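PDB 1UJN: dehydroquinate synthase from Thermus thermophilus, which probably catalyses the conversion of 3-deoxy-D-arabino-heptulosonate 7-phosphate to 3-dehydroquinate, the second step of chorismate biosynthesis, using NAD(+) and a divalent metal ion. Local coordinates for residues A[190-193]-A[197-200]. Numbering follows the deposited sequence.
Sequences EDLT and PRLE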
loop_
_atom_site.group_PDB
_atom_site.type_symbol
_atom_site.label_atom_id
_atom_site.label_comp_id
_atom_site.label_asym_id
_atom_site.label_seq_id
_atom_site.Cartn_x
_atom_site.Cartn_y
_atom_site.Cartn_z
ATOM N N GLU A 190 0.321 -23.211 -31.573
ATOM C CA GLU A 190 -0.737 -23.583 -32.518
ATOM C C GLU A 190 -1.626 -24.775 -32.159
ATOM O O GLU A 190 -2.800 -24.802 -32.526
ATOM C CB GLU A 190 -0.135 -23.812 -33.909
ATOM C CG GLU A 190 0.595 -22.606 -34.473
ATOM C CD GLU A 190 1.048 -22.813 -35.910
ATOM O OE1 GLU A 190 1.749 -23.813 -36.184
ATOM O OE2 GLU A 190 0.704 -21.972 -36.768
ATOM N N ASP A 191 -1.081 -25.753 -31.444
ATOM C CA ASP A 191 -1.841 -26.949 -31.081
ATOM C C ASP A 191 -2.494 -26.898 -29.705
ATOM O O ASP A 191 -3.391 -27.688 -29.404
ATOM C CB ASP A 191 -0.924 -28.171 -31.120
ATOM C CG ASP A 191 0.227 -28.057 -30.137
ATOM O OD1 ASP A 191 1.094 -27.185 -30.348
ATOM O OD2 ASP A 191 0.257 -28.831 -29.154
ATOM N N LEU A 192 -2.034 -25.975 -28.870
ATOM C CA LEU A 192 -2.539 -25.851 -27.510
ATOM C C LEU A 192 -4.021 -25.536 -27.354
ATOM O O LEU A 192 -4.567 -24.676 -28.043
ATOM C CB LEU A 192 -1.720 -24.799 -26.752
ATOM C CG LEU A 192 -0.236 -25.111 -26.519
ATOM C CD1 LEU A 192 0.434 -23.911 -25.858
ATOM C CD2 LEU A 192 -0.096 -26.351 -25.646
ATOM N N THR A 193 -4.659 -26.245 -26.430
ATOM C CA THR A 193 -6.068 -26.051 -26.110
ATOM C C THR A 193 -6.198 -26.381 -24.628
ATOM O O THR A 193 -5.295 -26.979 -24.039
ATOM C CB THR A 193 -7.000 -27.002 -26.904
ATOM O OG1 THR A 193 -6.955 -28.313 -26.328
ATOM C CG2 THR A 193 -6.581 -27.072 -28.368
ATOM N N PRO A 197 -2.713 -32.209 -23.437
ATOM C CA PRO A 197 -1.993 -32.860 -22.340
ATOM C C PRO A 197 -0.629 -32.237 -22.047
ATOM O O PRO A 197 -0.089 -32.402 -20.957
ATOM C CB PRO A 197 -1.891 -34.313 -22.807
ATOM C CG PRO A 197 -1.862 -34.187 -24.297
ATOM C CD PRO A 197 -2.924 -33.144 -24.557
ATOM N N ARG A 198 -0.078 -31.512 -23.017
ATOM C CA ARG A 198 1.223 -30.880 -22.831
ATOM C C ARG A 198 1.091 -29.448 -22.303
ATOM O O ARG A 198 2.089 -28.753 -22.110
ATOM C CB ARG A 198 2.004 -30.877 -24.151
ATOM C CG ARG A 198 1.592 -29.801 -25.145
ATOM C CD ARG A 198 2.342 -29.979 -26.460
ATOM N NE ARG A 198 2.217 -28.830 -27.352
ATOM C CZ ARG A 198 2.921 -27.708 -27.234
ATOM N NH1 ARG A 198 3.810 -27.572 -26.255
ATOM N NH2 ARG A 198 2.743 -26.723 -28.101
ATOM N N LEU A 199 -0.143 -29.016 -22.058
ATOM C CA LEU A 199 -0.386 -27.660 -21.565
ATOM C C LEU A 199 0.296 -27.378 -20.228
ATOM O O LEU A 199 0.923 -26.332 -20.055
ATOM C CB LEU A 199 -1.888 -27.397 -21.430
ATOM C CG LEU A 199 -2.257 -25.993 -20.927
ATOM C CD1 LEU A 199 -1.754 -24.950 -21.909
ATOM C CD2 LEU A 199 -3.772 -25.874 -20.767
ATOM N N GLU A 200 0.174 -28.303 -19.280
ATOM C CA GLU A 200 0.788 -28.105 -17.968
ATOM C C GLU A 200 2.267 -27.738 -18.069
ATOM O O GLU A 200 2.710 -26.754 -17.478
ATOM C CB GLU A 200 0.623 -29.363 -17.102
ATOM C CG GLU A 200 1.474 -29.363 -15.843
ATOM C CD GLU A 200 1.242 -30.580 -14.959
ATOM O OE1 GLU A 200 2.197 -31.008 -14.279
ATOM O OE2 GLU A 200 0.107 -31.098 -14.929
#
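Arg198 meets Asp191 in a side-on, bidentate salt bridge. Its NE donates to Asp191 OD2 at 2.7 Å and its NH2 to Asp191 OD1 at 2.8 Å, both bonds nearly straight, at 169° and 170°. Each oxygen accepts through its syn lone pair, and the carboxylate and guanidinium planes lie only 19° apart, so the paired bonds hold the two flat groups almost coplanar and fix their rotation. The arginine chain runs extended from CG to NE, which carries the guanidinium across to a carboxylate arriving from the opposite direction. NH2 has a second acceptor, the backbone oxygen of Lys188, so the charged group also ties down the chain just before 190-193. Beneath the ion pair, Leu192 CD2 sits over the centre of one guanidinium face, 3.7 Å from Arg198 CZ, and the two side chains cross at about a right angle. Replacing Arg198 by a leucine would probably leave the Asp191 carboxylate without its charged mate and free to turn. Further inward the contact becomes apolar: Leu192 CD2 approaches Leu199 CD1 at 4.3 Å, while Leu199 CD2 lies 3.8 Å from the carbonyl oxygen of Thr193. Both leucines are buried, and they continue onto helix 164-181, Leu192 against Leu171 and Leu199 against Phe167. With three residues between the segments, this is a short-range loop closure leading into the first turn of helix 199-216, a salt bridge above a leucine pair that packs the connection onto helix 164-181 in the C-terminal, helical part of the dehydroquinate synthase fold.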